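Local atomic coordinates of WbbM protein (Klebsiella pneumoniae, PDB entry 6U4B), a protein that is a bifunctional, trimeric glycosyltransferase thought to polymerise O-antigen, combining a DUF4422 region with a family 8 glycosyltransferase region that holds a magnesium ion. Residues 185-189 and 236-241; 189-194 and 228-233; 386-390 and 505-510; 390-394 and 490-494. All blocks are in the same frame, centred on the assembly; numbering follows the deposited sequence.

Interaction 1 (185-189 and 236-241)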
loop_
_atom_site.group_PDB
_atom_site.type_symbol
_atom_site.label_atom_id
_atom_site.label_comp_id
_atom_site.label_asym_id
_atom_site.label_seq_id
_atom_site.Cartn_x
_atom_site.Cartn_y
_atom_site.Cartn_z
ATOM N N ALA A 185 14.255 4.072 53.367
ATOM C CA ALA A 185 13.254 3.085 52.978
ATOM C C ALA A 185 13.880 1.709 52.791
ATOM O O ALA A 185 13.279 0.690 53.153
ATOM C CB ALA A 185 12.549 3.532 51.699
ATOM N N ALA A 186 15.089 1.660 52.225
ATOM C CA ALA A 186 15.769 0.382 52.045
ATOM C C ALA A 186 16.196 -0.211 53.382
ATOM O O ALA A 186 16.147 -1.433 53.567
ATOM C CB ALA A 186 16.974 0.554 51.120
ATOM N N ILE A 187 16.612 0.638 54.326
ATOM C CA ILE A 187 17.020 0.152 55.643
ATOM C C ILE A 187 15.843 -0.498 56.360
ATOM O O ILE A 187 15.981 -1.573 56.960
ATOM C CB ILE A 187 17.629 1.298 56.474
ATOM C CG1 ILE A 187 18.978 1.719 55.893
ATOM C CG2 ILE A 187 17.781 0.892 57.936
ATOM C CD1 ILE A 187 19.967 0.579 55.765
ATOM N N ALA A 188 14.668 0.134 56.302
ATOM C CA ALA A 188 13.493 -0.429 56.957
ATOM C C ALA A 188 13.129 -1.789 56.381
ATOM O O ALA A 188 12.656 -2.667 57.112
ATOM C CB ALA A 188 12.311 0.535 56.836
ATOM N N ILE A 189 13.356 -1.990 55.083
ATOM C CA ILE A 189 13.018 -3.264 54.458
ATOM C C ILE A 189 13.954 -4.366 54.939
ATOM O O ILE A 189 13.514 -5.484 55.234
ATOM C CB ILE A 189 13.042 -3.117 52.926
ATOM C CG1 ILE A 189 11.928 -2.171 52.478
ATOM C CG2 ILE A 189 12.906 -4.473 52.252
ATOM C CD1 ILE A 189 12.009 -1.790 51.028
ATOM N N ASN A 236 11.139 -5.186 47.068
ATOM C CA ASN A 236 10.307 -4.427 47.993
ATOM C C ASN A 236 10.617 -2.939 47.931
ATOM O O ASN A 236 9.722 -2.113 48.142
ATOM C CB ASN A 236 10.487 -4.948 49.420
ATOM C CG ASN A 236 9.826 -6.296 49.640
ATOM O OD1 ASN A 236 9.833 -7.155 48.759
ATOM N ND2 ASN A 236 9.241 -6.484 50.818
ATOM N N LEU A 237 11.871 -2.581 47.640
ATOM C CA LEU A 237 12.236 -1.170 47.558
ATOM C C LEU A 237 11.459 -0.461 46.457
ATOM O O LEU A 237 11.099 0.715 46.598
ATOM C CB LEU A 237 13.739 -1.030 47.330
ATOM C CG LEU A 237 14.268 0.405 47.359
ATOM C CD1 LEU A 237 14.014 1.038 48.721
ATOM C CD2 LEU A 237 15.747 0.446 47.007
ATOM N N GLU A 238 11.189 -1.162 45.351
ATOM C CA GLU A 238 10.427 -0.559 44.262
ATOM C C GLU A 238 9.033 -0.141 44.715
ATOM O O GLU A 238 8.488 0.848 44.213
ATOM C CB GLU A 238 10.325 -1.528 43.085
ATOM C CG GLU A 238 11.650 -1.887 42.437
ATOM C CD GLU A 238 11.472 -2.438 41.032
ATOM O OE1 GLU A 238 12.487 -2.676 40.349
ATOM O OE2 GLU A 238 10.312 -2.626 40.610
ATOM N N ASP A 239 8.441 -0.878 45.657
ATOM C CA ASP A 239 7.116 -0.534 46.159
ATOM C C ASP A 239 7.152 0.568 47.209
ATOM O O ASP A 239 6.118 1.197 47.458
ATOM C CB ASP A 239 6.437 -1.770 46.753
ATOM C CG ASP A 239 6.083 -2.808 45.703
ATOM O OD1 ASP A 239 5.600 -2.421 44.620
ATOM O OD2 ASP A 239 6.288 -4.012 45.963
ATOM N N ALA A 240 8.312 0.820 47.817
ATOM C CA ALA A 240 8.405 1.694 48.978
ATOM C C ALA A 240 8.869 3.106 48.651
ATOM O O ALA A 240 8.737 3.992 49.503
ATOM C CB ALA A 240 9.349 1.085 50.023
ATOM N N ILE A 241 9.415 3.346 47.457
ATOM C CA ILE A 241 9.909 4.667 47.094
ATOM C C ILE A 241 9.237 5.129 45.810
ATOM O O ILE A 241 8.694 4.337 45.037
ATOM C CB ILE A 241 11.445 4.709 46.928
ATOM C CG1 ILE A 241 11.893 3.826 45.764
ATOM C CG2 ILE A 241 12.139 4.305 48.217
ATOM C CD1 ILE A 241 13.386 3.886 45.504
#
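A helix-helix crossing in the DUF4422 region brings Ala-185, Ala-186 and Ile-189 of helix 180-193 against Asn-236, Leu-237, Ala-240 and Ile-241. The short axes come within 9.6 Å at 132° between their N-to-C directions; the methyls of Ala-185 and Ala-186 take up little space, so Leu-237 CD1 can come right up to the backbone there. Ile-189 supplies the reach: its CD1 lies 3.5 Å from Leu-237 N, against the backbone of the other helix, and 4.0 Å from Ala-240 CB. Its other branch, CG2, touches Asn-236 CB at 3.8 Å. Leu-237 reaches back: with CG anti to the backbone N (chi1 -174°), its CD1 settles over the turn of the alanine pair, 3.7 Å from Ala-186 N and 3.8 Å from Ala-186 CB. At the C-terminal end of the segment, Ile-241 CG2 packs on Ala-185 CB at 3.6 Å. No hydrogen bond crosses, and the side chains meet through carbon atoms. Ile-241 also packs on Phe-543 of the second subunit, so this end takes part in the trimer interface. Ala-186 and Leu-237 both rest on Ile-257 of helix 253-272, the third helix of the group.

Interaction 2 (189-194 and 228-233); sequences IVEKLY and EWLFSI
Tyr-194 bridges to Trp-229, Ser-232 and Ile-233 from the end of helix 180-193, as the first residue to leave helical backbone angles. From CB, the ring is carried with CG beside the backbone N (chi1 -55°), which lays it across the indole. Tyr-194 CG and CD2 come first to the indole nitrogen, the CD2 to Trp-229 NE1 distance being 3.5 Å. Further out, CE2 and CZ meet Trp-229 CD1, which stands 3.4 Å above the plane of the Tyr-194 ring, over its centre. The two ring planes are inclined at 45°, an oblique pairing. At the ring's edge, CE2 touches Ile-233 CG1 at 3.9 Å. At the tip, the phenol OH donates to Ser-232 OG, 2.6 Å away and in the ring plane. Ser-232 OG, held between its backbone N and carbonyl carbon (chi1 72°), passes a hydrogen bond on to Trp-229 O at 2.8 Å, tilted out of the carbonyl plane. Tyrosine suits this place because it offers both a flat face and a terminal donor; serine is small enough to receive it and still bond its own helix. Beside this relay, Val-190 CG2 packs at 3.6 Å on Ile-233 CD1, which itself covers a face of the indole, while Val-190 CG1 meets Trp-229 CZ2 at 4.0 Å. Leu-261 of helix 253-272 lies against Val-190, Trp-229 and Ile-233, and Tyr-197, just before helix 198-206, stacks on the indole.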
loop_
_atom_site.group_PDB
_atom_site.type_symbol
_atom_site.label_atom_id
_atom_site.label_comp_id
_atom_site.label_asym_id
_atom_site.label_seq_id
_atom_site.Cartn_x
_atom_site.Cartn_y
_atom_site.Cartn_z
ATOM N N ILE A 189 13.356 -1.990 55.083
ATOM C CA ILE A 189 13.018 -3.264 54.458
ATOM C C ILE A 189 13.954 -4.366 54.939
ATOM O O ILE A 189 13.514 -5.484 55.234
ATOM C CB ILE A 189 13.042 -3.117 52.926
ATOM C CG1 ILE A 189 11.928 -2.171 52.478
ATOM C CG2 ILE A 189 12.906 -4.473 52.252
ATOM C CD1 ILE A 189 12.009 -1.790 51.028
ATOM N N VAL A 190 15.255 -4.074 55.025
ATOM C CA VAL A 190 16.199 -5.050 55.563
ATOM C C VAL A 190 15.832 -5.406 56.996
ATOM O O VAL A 190 15.894 -6.575 57.396
ATOM C CB VAL A 190 17.638 -4.511 55.472
ATOM C CG1 VAL A 190 18.632 -5.573 55.929
ATOM C CG2 VAL A 190 17.948 -4.052 54.058
ATOM N N GLU A 191 15.434 -4.406 57.787
ATOM C CA GLU A 191 15.046 -4.657 59.172
ATOM C C GLU A 191 13.829 -5.569 59.253
ATOM O O GLU A 191 13.806 -6.515 60.048
ATOM C CB GLU A 191 14.767 -3.334 59.886
ATOM C CG GLU A 191 15.985 -2.451 60.088
ATOM C CD GLU A 191 16.776 -2.834 61.317
ATOM O OE1 GLU A 191 16.430 -3.851 61.954
ATOM O OE2 GLU A 191 17.739 -2.115 61.652
ATOM N N LYS A 192 12.809 -5.305 58.435
ATOM C CA LYS A 192 11.594 -6.114 58.479
ATOM C C LYS A 192 11.836 -7.511 57.922
ATOM O O LYS A 192 11.488 -8.511 58.559
ATOM C CB LYS A 192 10.471 -5.424 57.708
ATOM C CG LYS A 192 9.242 -6.301 57.526
ATOM C CD LYS A 192 8.295 -5.756 56.471
ATOM C CE LYS A 192 7.609 -4.484 56.934
ATOM N NZ LYS A 192 6.622 -4.003 55.923
ATOM N N LEU A 193 12.427 -7.600 56.731
ATOM C CA LEU A 193 12.605 -8.891 56.080
ATOM C C LEU A 193 13.697 -9.726 56.731
ATOM O O LEU A 193 13.573 -10.954 56.793
ATOM C CB LEU A 193 12.913 -8.691 54.592
ATOM C CG LEU A 193 11.783 -8.064 53.766
ATOM C CD1 LEU A 193 12.139 -8.047 52.288
ATOM C CD2 LEU A 193 10.476 -8.807 54.002
ATOM N N TYR A 194 14.754 -9.087 57.235
ATOM C CA TYR A 194 15.903 -9.783 57.810
ATOM C C TYR A 194 16.257 -9.141 59.146
ATOM O O TYR A 194 17.203 -8.345 59.236
ATOM C CB TYR A 194 17.089 -9.763 56.847
ATOM C CG TYR A 194 16.766 -10.308 55.475
ATOM C CD1 TYR A 194 16.738 -11.676 55.242
ATOM C CD2 TYR A 194 16.492 -9.455 54.413
ATOM C CE1 TYR A 194 16.445 -12.182 53.989
ATOM C CE2 TYR A 194 16.198 -9.952 53.155
ATOM C CZ TYR A 194 16.176 -11.315 52.949
ATOM O OH TYR A 194 15.884 -11.815 51.702
ATOM N N GLU A 228 19.977 -13.575 46.089
ATOM C CA GLU A 228 18.629 -13.748 46.623
ATOM C C GLU A 228 18.325 -12.702 47.685
ATOM O O GLU A 228 17.207 -12.180 47.754
ATOM C CB GLU A 228 18.467 -15.157 47.195
ATOM C CG GLU A 228 18.493 -16.267 46.157
ATOM C CD GLU A 228 18.573 -17.647 46.786
ATOM O OE1 GLU A 228 18.873 -17.734 47.996
ATOM O OE2 GLU A 228 18.336 -18.643 46.071
ATOM N N TRP A 229 19.319 -12.374 48.511
ATOM C CA TRP A 229 19.127 -11.389 49.569
ATOM C C TRP A 229 18.983 -9.985 48.993
ATOM O O TRP A 229 18.047 -9.254 49.342
ATOM C CB TRP A 229 20.300 -11.464 50.548
ATOM C CG TRP A 229 20.278 -10.456 51.660
ATOM C CD1 TRP A 229 19.667 -10.586 52.874
ATOM C CD2 TRP A 229 20.922 -9.177 51.670
ATOM N NE1 TRP A 229 19.880 -9.462 53.634
ATOM C CE2 TRP A 229 20.650 -8.582 52.918
ATOM C CE3 TRP A 229 21.700 -8.473 50.742
ATOM C CZ2 TRP A 229 21.126 -7.317 53.264
ATOM C CZ3 TRP A 229 22.169 -7.219 51.086
ATOM C CH2 TRP A 229 21.881 -6.653 52.336
ATOM N N LEU A 230 19.894 -9.593 48.099
ATOM C CA LEU A 230 19.892 -8.226 47.584
ATOM C C LEU A 230 18.617 -7.924 46.805
ATOM O O LEU A 230 17.971 -6.893 47.025
ATOM C CB LEU A 230 21.118 -7.991 46.702
ATOM C CG LEU A 230 21.164 -6.646 45.971
ATOM C CD1 LEU A 230 21.362 -5.499 46.952
ATOM C CD2 LEU A 230 22.246 -6.637 44.896
ATOM N N PHE A 231 18.235 -8.814 45.889
ATOM C CA PHE A 231 17.113 -8.510 45.012
ATOM C C PHE A 231 15.762 -8.706 45.686
ATOM O O PHE A 231 14.777 -8.120 45.230
ATOM C CB PHE A 231 17.210 -9.337 43.728
ATOM C CG PHE A 231 18.253 -8.830 42.777
ATOM C CD1 PHE A 231 18.003 -7.719 41.992
ATOM C CD2 PHE A 231 19.493 -9.442 42.690
ATOM C CE1 PHE A 231 18.962 -7.235 41.125
ATOM C CE2 PHE A 231 20.460 -8.962 41.824
ATOM C CZ PHE A 231 20.194 -7.856 41.041
ATOM N N SER A 232 15.690 -9.498 46.759
ATOM C CA SER A 232 14.469 -9.518 47.560
ATOM C C SER A 232 14.225 -8.159 48.201
ATOM O O SER A 232 13.078 -7.703 48.300
ATOM C CB SER A 232 14.549 -10.608 48.628
ATOM O OG SER A 232 15.467 -10.255 49.649
ATOM N N ILE A 233 15.297 -7.495 48.637
ATOM C CA ILE A 233 15.173 -6.154 49.197
ATOM C C ILE A 233 14.833 -5.148 48.106
ATOM O O ILE A 233 13.975 -4.275 48.291
ATOM C CB ILE A 233 16.469 -5.771 49.934
ATOM C CG1 ILE A 233 16.655 -6.653 51.172
ATOM C CG2 ILE A 233 16.463 -4.292 50.302
ATOM C CD1 ILE A 233 18.077 -6.721 51.661
#

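Interaction 3 (386-390 and 505-510)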
loop_
_atom_site.group_PDB
_atom_site.type_symbol
_atom_site.label_atom_id
_atom_site.label_comp_id
_atom_site.label_asym_id
_atom_site.label_seq_id
_atom_site.Cartn_x
_atom_site.Cartn_y
_atom_site.Cartn_z
ATOM N N THR A 386 33.005 9.007 6.641
ATOM C CA THR A 386 33.589 9.251 5.324
ATOM C C THR A 386 34.458 8.079 4.879
ATOM O O THR A 386 34.489 7.735 3.692
ATOM C CB THR A 386 34.406 10.546 5.338
ATOM O OG1 THR A 386 33.546 11.653 5.635
ATOM C CG2 THR A 386 35.076 10.781 3.988
ATOM N N TYR A 387 35.153 7.440 5.821
ATOM C CA TYR A 387 36.076 6.355 5.511
ATOM C C TYR A 387 35.591 5.008 6.035
ATOM O O TYR A 387 36.401 4.099 6.238
ATOM C CB TYR A 387 37.464 6.680 6.067
ATOM C CG TYR A 387 38.078 7.912 5.443
ATOM C CD1 TYR A 387 37.915 9.166 6.019
ATOM C CD2 TYR A 387 38.810 7.821 4.267
ATOM C CE1 TYR A 387 38.471 10.292 5.442
ATOM C CE2 TYR A 387 39.364 8.938 3.685
ATOM C CZ TYR A 387 39.195 10.170 4.274
ATOM O OH TYR A 387 39.756 11.281 3.687
ATOM N N ALA A 388 34.277 4.860 6.235
ATOM C CA ALA A 388 33.736 3.652 6.852
ATOM C C ALA A 388 34.106 2.397 6.069
ATOM O O ALA A 388 34.379 1.347 6.663
ATOM C CB ALA A 388 32.217 3.770 6.980
ATOM N N ARG A 389 34.118 2.485 4.735
ATOM C CA ARG A 389 34.407 1.315 3.911
ATOM C C ARG A 389 35.772 0.712 4.229
ATOM O O ARG A 389 35.946 -0.510 4.141
ATOM C CB ARG A 389 34.326 1.685 2.429
ATOM C CG ARG A 389 32.905 1.827 1.891
ATOM C CD ARG A 389 32.924 2.177 0.411
ATOM N NE ARG A 389 33.351 3.552 0.181
ATOM C CZ ARG A 389 32.661 4.448 -0.517
ATOM N NH1 ARG A 389 31.508 4.113 -1.082
ATOM N NH2 ARG A 389 33.135 5.678 -0.668
ATOM N N LEU A 390 36.748 1.546 4.602
ATOM C CA LEU A 390 38.084 1.044 4.905
ATOM C C LEU A 390 38.099 0.110 6.106
ATOM O O LEU A 390 39.006 -0.721 6.218
ATOM C CB LEU A 390 39.041 2.208 5.162
ATOM C CG LEU A 390 39.190 3.252 4.058
ATOM C CD1 LEU A 390 40.229 4.290 4.457
ATOM C CD2 LEU A 390 39.563 2.591 2.743
ATOM N N LEU A 505 39.117 10.254 -1.809
ATOM C CA LEU A 505 39.080 9.762 -0.423
ATOM C C LEU A 505 39.239 8.243 -0.426
ATOM O O LEU A 505 40.162 7.732 -1.082
ATOM C CB LEU A 505 37.806 10.293 0.230
ATOM C CG LEU A 505 37.485 11.774 0.021
ATOM C CD1 LEU A 505 36.140 12.118 0.640
ATOM C CD2 LEU A 505 38.582 12.664 0.587
ATOM N N ASP A 506 38.378 7.490 0.267
ATOM C CA ASP A 506 38.568 6.051 0.405
ATOM C C ASP A 506 38.403 5.308 -0.914
ATOM O O ASP A 506 38.943 4.205 -1.057
ATOM C CB ASP A 506 37.597 5.486 1.443
ATOM C CG ASP A 506 36.144 5.735 1.082
ATOM O OD1 ASP A 506 35.826 6.847 0.607
ATOM O OD2 ASP A 506 35.319 4.818 1.270
ATOM N N GLN A 507 37.666 5.873 -1.873
ATOM C CA GLN A 507 37.603 5.249 -3.192
ATOM C C GLN A 507 38.983 5.205 -3.833
ATOM O O GLN A 507 39.364 4.197 -4.440
ATOM C CB GLN A 507 36.610 5.988 -4.093
ATOM C CG GLN A 507 36.403 5.312 -5.448
ATOM C CD GLN A 507 35.278 5.936 -6.259
ATOM O OE1 GLN A 507 34.142 5.465 -6.226
ATOM N NE2 GLN A 507 35.592 6.996 -6.994
ATOM N N ASP A 508 39.754 6.287 -3.692
ATOM C CA ASP A 508 41.125 6.296 -4.197
ATOM C C ASP A 508 42.015 5.356 -3.397
ATOM O O ASP A 508 42.861 4.658 -3.968
ATOM C CB ASP A 508 41.690 7.716 -4.163
ATOM C CG ASP A 508 41.194 8.573 -5.310
ATOM O OD1 ASP A 508 40.566 8.024 -6.239
ATOM O OD2 ASP A 508 41.440 9.799 -5.277
ATOM N N ILE A 509 41.845 5.332 -2.072
ATOM C CA ILE A 509 42.657 4.463 -1.227
ATOM C C ILE A 509 42.439 3.003 -1.603
ATOM O O ILE A 509 43.395 2.227 -1.726
ATOM C CB ILE A 509 42.337 4.716 0.258
ATOM C CG1 ILE A 509 42.807 6.111 0.673
ATOM C CG2 ILE A 509 42.972 3.648 1.137
ATOM C CD1 ILE A 509 42.404 6.503 2.075
ATOM N N MET A 510 41.179 2.611 -1.806
ATOM C CA MET A 510 40.881 1.222 -2.137
ATOM C C MET A 510 41.313 0.874 -3.555
ATOM O O MET A 510 41.740 -0.259 -3.805
ATOM C CB MET A 510 39.387 0.943 -1.941
ATOM C CG MET A 510 38.951 0.969 -0.480
ATOM S SD MET A 510 37.217 0.526 -0.240
ATOM C CE MET A 510 36.398 1.960 -0.938
HETATM O O HOH W 1 33.350 5.461 3.133
#
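The carboxylate of Asp-506 lies at the edge of the Arg-389 guanidinium, their planes 19° apart, and Met-510 CE approaches the guanidinium obliquely, 3.6 Å from Arg-389 NE. The Tyr-387 ring carries Thr-386 CG2 offset over one face, and its OH touches Leu-505 CD2 at 3.6 Å. The arginine binds side-on: NE donates to OD2 of Asp-506 at 2.6 Å, and NH2 of Arg-389 to OD1 of Asp-506 at 3.2 Å, nearly straight (170°). Both oxygens are met on the syn side, somewhat out of the carboxylate plane; this salt bridge fixes both groups' rotation. Arginine can do this and still present a third nitrogen: NH1 forms a salt bridge to Asp-406, a magnesium ligand. Arg-389 is thus a second-shell residue, and Asp-506, one layer further out, holds its guanidinium in place. One water donates to both OD2 of Asp-506 (2.8 Å) and O of Thr-386 (2.6 Å). Next to it, Leu-390 CD2 packs on Met-510 CG at 3.7 Å and on Asp-506 CB, so the aspartate's methylene joins the apolar packing. Met-510 and Arg-389 also touch Ile-477 of strand 477-479; Tyr-387 and Ile-509 lean on Leu-497 of helix 489-499.

Interaction 4 (390-394 and 490-494)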
loop_
_atom_site.group_PDB
_atom_site.type_symbol
_atom_site.label_atom_id
_atom_site.label_comp_id
_atom_site.label_asym_id
_atom_site.label_seq_id
_atom_site.Cartn_x
_atom_site.Cartn_y
_atom_site.Cartn_z
ATOM N N LEU A 390 36.748 1.546 4.602
ATOM C CA LEU A 390 38.084 1.044 4.905
ATOM C C LEU A 390 38.099 0.110 6.106
ATOM O O LEU A 390 39.006 -0.721 6.218
ATOM C CB LEU A 390 39.041 2.208 5.162
ATOM C CG LEU A 390 39.190 3.252 4.058
ATOM C CD1 LEU A 390 40.229 4.290 4.457
ATOM C CD2 LEU A 390 39.563 2.591 2.743
ATOM N N PHE A 391 37.124 0.223 7.001
ATOM C CA PHE A 391 37.107 -0.559 8.230
ATOM C C PHE A 391 36.302 -1.843 8.108
ATOM O O PHE A 391 36.184 -2.578 9.095
ATOM C CB PHE A 391 36.567 0.297 9.380
ATOM C CG PHE A 391 37.419 1.495 9.682
ATOM C CD1 PHE A 391 37.175 2.709 9.057
ATOM C CD2 PHE A 391 38.479 1.404 10.569
ATOM C CE1 PHE A 391 37.966 3.809 9.322
ATOM C CE2 PHE A 391 39.277 2.505 10.840
ATOM C CZ PHE A 391 39.019 3.710 10.215
ATOM N N ILE A 392 35.756 -2.128 6.920
ATOM C CA ILE A 392 34.978 -3.358 6.742
ATOM C C ILE A 392 35.801 -4.612 7.008
ATOM O O ILE A 392 35.305 -5.503 7.714
ATOM C CB ILE A 392 34.303 -3.358 5.362
ATOM C CG1 ILE A 392 33.111 -2.399 5.374
ATOM C CG2 ILE A 392 33.868 -4.765 4.974
ATOM C CD1 ILE A 392 32.582 -2.044 3.998
ATOM N N PRO A 393 37.032 -4.761 6.512
ATOM C CA PRO A 393 37.792 -5.987 6.824
ATOM C C PRO A 393 38.094 -6.173 8.303
ATOM O O PRO A 393 38.395 -7.301 8.717
ATOM C CB PRO A 393 39.082 -5.827 6.005
ATOM C CG PRO A 393 39.180 -4.371 5.721
ATOM C CD PRO A 393 37.771 -3.906 5.564
ATOM N N GLN A 394 38.025 -5.120 9.118
ATOM C CA GLN A 394 38.292 -5.270 10.545
ATOM C C GLN A 394 37.028 -5.604 11.333
ATOM O O GLN A 394 37.002 -6.586 12.081
ATOM C CB GLN A 394 38.944 -4.000 11.101
ATOM C CG GLN A 394 39.437 -4.125 12.542
ATOM C CD GLN A 394 40.665 -5.016 12.678
ATOM O OE1 GLN A 394 41.211 -5.504 11.687
ATOM N NE2 GLN A 394 41.107 -5.228 13.914
ATOM N N PHE A 490 43.842 -4.716 5.921
ATOM C CA PHE A 490 43.384 -3.582 6.717
ATOM C C PHE A 490 44.546 -2.707 7.165
ATOM O O PHE A 490 44.442 -1.474 7.157
ATOM C CB PHE A 490 42.592 -4.078 7.924
ATOM C CG PHE A 490 42.190 -2.986 8.868
ATOM C CD1 PHE A 490 42.829 -2.834 10.087
ATOM C CD2 PHE A 490 41.184 -2.099 8.527
ATOM C CE1 PHE A 490 42.462 -1.823 10.955
ATOM C CE2 PHE A 490 40.814 -1.087 9.389
ATOM C CZ PHE A 490 41.451 -0.948 10.604
ATOM N N ALA A 491 45.664 -3.326 7.561
ATOM C CA ALA A 491 46.830 -2.553 7.977
ATOM C C ALA A 491 47.360 -1.698 6.832
ATOM O O ALA A 491 47.799 -0.562 7.046
ATOM C CB ALA A 491 47.924 -3.486 8.501
ATOM N N GLU A 492 47.324 -2.230 5.608
ATOM C CA GLU A 492 47.760 -1.457 4.450
ATOM C C GLU A 492 46.801 -0.308 4.161
ATOM O O GLU A 492 47.237 0.806 3.840
ATOM C CB GLU A 492 47.889 -2.372 3.233
ATOM C CG GLU A 492 48.336 -1.666 1.963
ATOM C CD GLU A 492 49.810 -1.301 1.980
ATOM O OE1 GLU A 492 50.523 -1.712 2.922
ATOM O OE2 GLU A 492 50.254 -0.602 1.046
ATOM N N LEU A 493 45.492 -0.561 4.264
ATOM C CA LEU A 493 44.510 0.504 4.079
ATOM C C LEU A 493 44.751 1.648 5.055
ATOM O O LEU A 493 44.692 2.824 4.672
ATOM C CB LEU A 493 43.096 -0.051 4.245
ATOM C CG LEU A 493 42.587 -1.068 3.220
ATOM C CD1 LEU A 493 41.282 -1.693 3.695
ATOM C CD2 LEU A 493 42.404 -0.421 1.851
ATOM N N MET A 494 45.031 1.323 6.321
ATOM C CA MET A 494 45.321 2.358 7.305
ATOM C C MET A 494 46.607 3.097 6.966
ATOM O O MET A 494 46.666 4.330 7.066
ATOM C CB MET A 494 45.407 1.742 8.701
ATOM C CG MET A 494 44.092 1.151 9.200
ATOM S SD MET A 494 42.759 2.366 9.343
ATOM C CE MET A 494 41.854 2.097 7.816
#
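Gln-394 and Phe-490 make the first of two CH-pi contacts: CB of Gln-394 sits 3.8 Å from the centroid of the Phe-490 ring, 7° off the normal. The chain then bends at chi2, bringing its amide back over the same ring, with OE1 of Gln-394 3.5 Å from Phe-490 CD1. A long flexible side chain can thus use its aliphatic part to cover an aromatic face. CG of Met-494, from the same helix as Phe-490, covers the opposite face, so the ring is packed on both sides. The second CH-pi contact is Met-494 CE over the face of Phe-391, 4.2 Å from the centroid and 22° off the normal. The sulfur of Met-494 comes in obliquely to the same ring, a Met-aromatic contact. Family 8 glycosyltransferases have a GT-A type fold, and here a 3-10 turn leading into helix 392-395, ahead of the strand that runs to the metal site, docks on helix 489-499. Between the aromatics, the Phe-391 and Phe-490 rings meet obliquely at 55°, with CD2 of Phe-391 3.6 Å from CE2 of Phe-490. Leu-390 O also lies at the edge of the Phe-490 ring, 3.5 Å from CD2. Among aliphatic contacts, Pro-393 CG packs 4.0 Å from Leu-493 CD1; the rigid proline ring presents an apolar surface to the helix. Leu-390 CB meets Met-494 CE at 3.9 Å. Phe-391 is also stacked by Phe-370.

In the fold
From the N terminus, helix 180-193 is met first. Interaction 1 closes the longer loop, from 185-189 to 236-241, and interaction 2 a shorter one within it; they share Ile-189 and tie together helices 180-193 and 220-240 of the DUF4422 region, about 9 Å apart between centres. The chain then passes into the family 8 region, where interactions 3 and 4 both start around Leu-390, which they share; they tie the loop and short helix before strand 402-405 to helix 505-513 and helix 489-499 respectively. Interaction 4 closes first and lies within the span of interaction 3. The two pairs are in series, on opposite sides of the chain's centre, about 53 to 57 Å apart between centres.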